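Local coordinates for thiamine-biosynthesis protein ThiS (Geobacter metallireducens GS-15, PDB 3CWI), which probably acts as the ubiquitin-like sulfur carrier of thiamine biosynthesis, delivering sulfur from its C-terminal end for assembly of the thiazole ring, at residues L3-G7 and K8-V12; V37-G41 and E42-R46. All blocks are in the same frame, centred on the assembly; numbering follows the deposited sequence.

Contact 1. Residues L3-G7 and K8-V12; sequences LTVNG and KPSTV
Lys8 faces Val5 across a tight turn, and the two backbones grip each other twice: Val5 N donates to Lys8 O over 2.8 Å in a nearly straight bond (171°), and Lys8 N returns a bond of 3.0 Å to Val5 O. The lysine side chain then doubles back over the turn. Its CB lies 3.5 Å from Gly7 C, CG follows over the same carbonyl carbon, and CD sits 3.7 Å from Gly7 O. Bends at chi2 (-66°) and chi4 (-67°) bring the ammonium round to a water 2.5 Å from Lys8 NZ, shorter than usual for such a bond, so the exact distance is doubtful; this water donates in turn to Asn6 O at 2.7 Å. The turn is type I', the classic two-residue link of a beta hairpin, whose positive phi angles suit asparagine followed by glycine. Asn6 also reaches out of the hairpin, its OD1 accepting a hydrogen bond from Phe62 N. Further along, Leu3 and Ser10 form another hydrogen-bonded pair, straight from Leu3 N to Ser10 O but weak in return. On the face shared by Leu3, Val5, Lys8 and Ser10, the small serine lets Val5 CG2 come within 3.6 Å of Ser10 CB. Beyond it, Leu3 CD2 meets Val12 CG2 at 3.7 Å, two branched apolar chains crossing at an angle. Thr4 occupies the other face, its CG2 methyl resting against the Lys8 backbone.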
loop_
_atom_site.group_PDB
_atom_site.type_symbol
_atom_site.label_atom_id
_atom_site.label_comp_id
_atom_site.label_asym_id
_atom_site.label_seq_id
_atom_site.Cartn_x
_atom_site.Cartn_y
_atom_site.Cartn_z
ATOM N N LEU A 3 -9.167 -1.942 6.240
ATOM C CA LEU A 3 -8.755 -2.018 4.847
ATOM C C LEU A 3 -8.377 -3.447 4.535
ATOM O O LEU A 3 -8.263 -4.283 5.430
ATOM C CB LEU A 3 -7.571 -1.090 4.558
ATOM C CG LEU A 3 -6.227 -1.368 5.227
ATOM C CD1 LEU A 3 -5.132 -0.574 4.523
ATOM C CD2 LEU A 3 -6.300 -1.003 6.696
ATOM N N THR A 4 -8.215 -3.728 3.253
ATOM C CA THR A 4 -7.838 -5.058 2.814
ATOM C C THR A 4 -6.388 -4.951 2.352
ATOM O O THR A 4 -6.044 -4.049 1.590
ATOM C CB THR A 4 -8.729 -5.513 1.642
ATOM O OG1 THR A 4 -10.110 -5.412 2.027
ATOM C CG2 THR A 4 -8.422 -6.947 1.268
ATOM N N VAL A 5 -5.538 -5.848 2.839
ATOM C CA VAL A 5 -4.131 -5.846 2.460
ATOM C C VAL A 5 -3.802 -7.226 1.907
ATOM O O VAL A 5 -3.912 -8.228 2.615
ATOM C CB VAL A 5 -3.214 -5.533 3.676
ATOM C CG1 VAL A 5 -1.751 -5.619 3.266
ATOM C CG2 VAL A 5 -3.523 -4.131 4.209
ATOM N N ASN A 6 -3.410 -7.268 0.638
ATOM C CA ASN A 6 -3.095 -8.525 -0.045
ATOM C C ASN A 6 -4.265 -9.495 0.081
ATOM O O ASN A 6 -4.084 -10.691 0.345
ATOM C CB ASN A 6 -1.830 -9.160 0.524
ATOM C CG ASN A 6 -0.603 -8.310 0.281
ATOM O OD1 ASN A 6 -0.466 -7.696 -0.779
ATOM N ND2 ASN A 6 0.307 -8.286 1.249
ATOM N N GLY A 7 -5.467 -8.951 -0.090
ATOM C CA GLY A 7 -6.681 -9.750 -0.032
ATOM C C GLY A 7 -7.217 -10.097 1.340
ATOM O O GLY A 7 -8.305 -10.659 1.449
ATOM N N LYS A 8 -6.481 -9.760 2.391
ATOM C CA LYS A 8 -6.933 -10.100 3.734
ATOM C C LYS A 8 -7.268 -8.906 4.615
ATOM O O LYS A 8 -6.696 -7.822 4.463
ATOM C CB LYS A 8 -5.883 -10.977 4.408
ATOM C CG LYS A 8 -5.656 -12.299 3.674
ATOM C CD LYS A 8 -6.902 -13.183 3.724
ATOM C CE LYS A 8 -6.627 -14.578 3.172
ATOM N NZ LYS A 8 -6.330 -14.585 1.713
ATOM N N PRO A 9 -8.211 -9.094 5.554
ATOM C CA PRO A 9 -8.638 -8.037 6.468
ATOM C C PRO A 9 -7.483 -7.462 7.263
ATOM O O PRO A 9 -6.586 -8.180 7.712
ATOM C CB PRO A 9 -9.653 -8.739 7.363
ATOM C CG PRO A 9 -10.231 -9.777 6.448
ATOM C CD PRO A 9 -8.999 -10.317 5.779
ATOM N N SER A 10 -7.513 -6.149 7.437
ATOM C CA SER A 10 -6.466 -5.465 8.178
ATOM C C SER A 10 -7.105 -4.288 8.902
ATOM O O SER A 10 -8.167 -3.805 8.510
ATOM C CB SER A 10 -5.376 -5.000 7.205
ATOM O OG SER A 10 -4.470 -4.096 7.815
ATOM N N THR A 11 -6.467 -3.843 9.975
ATOM C CA THR A 11 -6.988 -2.732 10.747
ATOM C C THR A 11 -5.863 -1.786 11.137
ATOM O O THR A 11 -4.716 -2.200 11.348
ATOM C CB THR A 11 -7.685 -3.237 12.031
ATOM O OG1 THR A 11 -8.772 -4.101 11.675
ATOM C CG2 THR A 11 -8.220 -2.080 12.851
ATOM N N VAL A 12 -6.199 -0.508 11.211
ATOM C CA VAL A 12 -5.243 0.511 11.606
ATOM C C VAL A 12 -5.963 1.366 12.629
ATOM O O VAL A 12 -6.861 2.138 12.285
ATOM C CB VAL A 12 -4.819 1.397 10.413
ATOM C CG1 VAL A 12 -3.790 2.420 10.874
ATOM C CG2 VAL A 12 -4.240 0.538 9.300
HETATM O O HOH W 1 -4.248 -13.286 1.050
#

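Contact 2. Residues V37-G41 and E42-R46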
loop_
_atom_site.group_PDB
_atom_site.type_symbol
_atom_site.label_atom_id
_atom_site.label_comp_id
_atom_site.label_asym_id
_atom_site.label_seq_id
_atom_site.Cartn_x
_atom_site.Cartn_y
_atom_site.Cartn_z
ATOM N N VAL A 37 3.097 -1.202 -5.637
ATOM C CA VAL A 37 1.879 -1.063 -4.850
ATOM C C VAL A 37 0.636 -0.862 -5.700
ATOM O O VAL A 37 0.618 -0.024 -6.594
ATOM C CB VAL A 37 1.982 0.122 -3.865
ATOM C CG1 VAL A 37 0.702 0.216 -3.033
ATOM C CG2 VAL A 37 3.193 -0.060 -2.954
ATOM N N GLU A 38 -0.399 -1.646 -5.414
ATOM C CA GLU A 38 -1.668 -1.525 -6.122
ATOM C C GLU A 38 -2.720 -1.054 -5.132
ATOM O O GLU A 38 -2.799 -1.558 -4.012
ATOM C CB GLU A 38 -2.101 -2.862 -6.734
ATOM C CG GLU A 38 -1.544 -3.118 -8.128
ATOM C CD GLU A 38 -2.172 -4.328 -8.803
ATOM O OE1 GLU A 38 -3.419 -4.366 -8.924
ATOM O OE2 GLU A 38 -1.418 -5.236 -9.216
ATOM N N LEU A 39 -3.507 -0.066 -5.546
ATOM C CA LEU A 39 -4.567 0.483 -4.710
ATOM C C LEU A 39 -5.861 0.381 -5.502
ATOM O O LEU A 39 -5.991 0.964 -6.579
ATOM C CB LEU A 39 -4.272 1.947 -4.362
ATOM C CG LEU A 39 -5.366 2.689 -3.593
ATOM C CD1 LEU A 39 -5.713 1.927 -2.304
ATOM C CD2 LEU A 39 -4.887 4.092 -3.266
ATOM N N ASN A 40 -6.808 -0.380 -4.962
ATOM C CA ASN A 40 -8.101 -0.601 -5.601
ATOM C C ASN A 40 -7.961 -1.072 -7.054
ATOM O O ASN A 40 -8.678 -0.613 -7.949
ATOM C CB ASN A 40 -8.967 0.666 -5.511
ATOM C CG ASN A 40 -9.315 1.026 -4.067
ATOM O OD1 ASN A 40 -9.376 0.149 -3.202
ATOM N ND2 ASN A 40 -9.567 2.307 -3.810
ATOM N N GLY A 41 -7.021 -1.990 -7.269
ATOM C CA GLY A 41 -6.802 -2.572 -8.582
ATOM C C GLY A 41 -6.003 -1.768 -9.582
ATOM O O GLY A 41 -5.963 -2.104 -10.769
ATOM N N GLU A 42 -5.360 -0.709 -9.115
ATOM C CA GLU A 42 -4.569 0.121 -10.005
ATOM C C GLU A 42 -3.145 0.239 -9.492
ATOM O O GLU A 42 -2.923 0.515 -8.312
ATOM C CB GLU A 42 -5.208 1.495 -10.109
ATOM C CG GLU A 42 -4.369 2.514 -10.820
ATOM C CD GLU A 42 -5.107 3.820 -10.973
ATOM O OE1 GLU A 42 -5.776 4.233 -10.000
ATOM O OE2 GLU A 42 -5.010 4.434 -12.056
ATOM N N VAL A 43 -2.185 0.004 -10.376
ATOM C CA VAL A 43 -0.788 0.102 -10.010
ATOM C C VAL A 43 -0.454 1.576 -9.820
ATOM O O VAL A 43 -0.775 2.417 -10.664
ATOM C CB VAL A 43 0.130 -0.498 -11.102
ATOM C CG1 VAL A 43 1.581 -0.175 -10.798
ATOM C CG2 VAL A 43 -0.066 -2.009 -11.177
ATOM N N LEU A 44 0.181 1.882 -8.695
ATOM C CA LEU A 44 0.550 3.256 -8.359
ATOM C C LEU A 44 1.969 3.622 -8.764
ATOM O O LEU A 44 2.831 2.757 -8.895
ATOM C CB LEU A 44 0.416 3.464 -6.848
ATOM C CG LEU A 44 -0.942 3.744 -6.206
ATOM C CD1 LEU A 44 -2.039 2.918 -6.836
ATOM C CD2 LEU A 44 -0.830 3.460 -4.715
ATOM N N GLU A 45 2.208 4.915 -8.956
ATOM C CA GLU A 45 3.542 5.395 -9.293
ATOM C C GLU A 45 4.199 5.852 -7.998
ATOM O O GLU A 45 3.625 6.638 -7.241
ATOM C CB GLU A 45 3.466 6.557 -10.280
ATOM C CG GLU A 45 3.068 6.114 -11.670
ATOM C CD GLU A 45 3.047 7.250 -12.670
ATOM O OE1 GLU A 45 2.974 6.955 -13.885
ATOM O OE2 GLU A 45 3.095 8.429 -12.248
ATOM N N ARG A 46 5.401 5.346 -7.749
ATOM C CA ARG A 46 6.147 5.673 -6.544
ATOM C C ARG A 46 6.258 7.178 -6.300
ATOM O O ARG A 46 6.354 7.621 -5.157
ATOM C CB ARG A 46 7.540 5.040 -6.627
ATOM C CG ARG A 46 8.467 5.334 -5.454
ATOM C CD ARG A 46 9.690 4.424 -5.497
ATOM N NE ARG A 46 9.312 3.034 -5.265
ATOM C CZ ARG A 46 8.914 2.558 -4.089
ATOM N NH1 ARG A 46 8.579 1.279 -3.967
ATOM N NH2 ARG A 46 8.869 3.357 -3.029
HETATM O O HOH W 2 4.061 0.992 -7.083
HETATM O O HOH W 3 -6.290 3.629 -7.282
#
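The carboxylate of Glu38 has a methyl of Val43 beside it, CG2 standing 3.9 Å from Glu38 CD. With CG anti to the carbonyl carbon and beside the backbone N (chi1 -87°), Glu38 CG lies 3.6 Å from Val43 CG2; the chain then runs on extended to the carboxylate. OE1 lies close to OE1 of Glu61, a like charge that would tend to favour protonation of one of the two acids. With an alanine here, the CG and carboxylate that lie against Val43 CG2 would be gone, and that methyl would probably be left more open to water. The carboxylate of Glu42, on the other side of the sheet, is joined through its OE1 and a water to Leu39 O. On that side Leu44 turns inward: both its methyls straddle Leu39 CB, CD1 at a tight 3.5 Å, and CD2 also reaches Val37 CG1 at 4.0 Å, with Phe49 and Val20 packing around it. Leu44 N meets Val37 O at 2.9 Å, almost in line with the carbonyl (172°), and a second water spans Val37 N and Leu44 O. Leu39 and Glu42 exchange backbone bonds about Asn40 and Gly41, residues that accept the positive phi required there. This is a beta hairpin with a two-residue type I' turn, which adds the short edge strand 42-43 to the sheet of a ubiquitin-like beta-grasp fold.

Overall arrangement
From the N terminus the chain enters strand 2-5, turns at once and runs back as strand 8-11, so contact 1 closes the first hairpin. Strand 17-19 and helix 20-26 follow before strand 36-39 turns into 42-43 and contact 2 closes the second. The contacts are therefore in series, neither nested nor crossed. Their centres lie 15 Å apart and their nearest atoms about 7 Å, without touching. Strand 59-63, last in the sequence, lies between the hairpins: it runs parallel to 2-5 and antiparallel to 36-39, joining both into one mixed sheet whose outermost strands are 8-11 and 42-43, the strand order 2-1-5-3-4 of ubiquitin-like proteins.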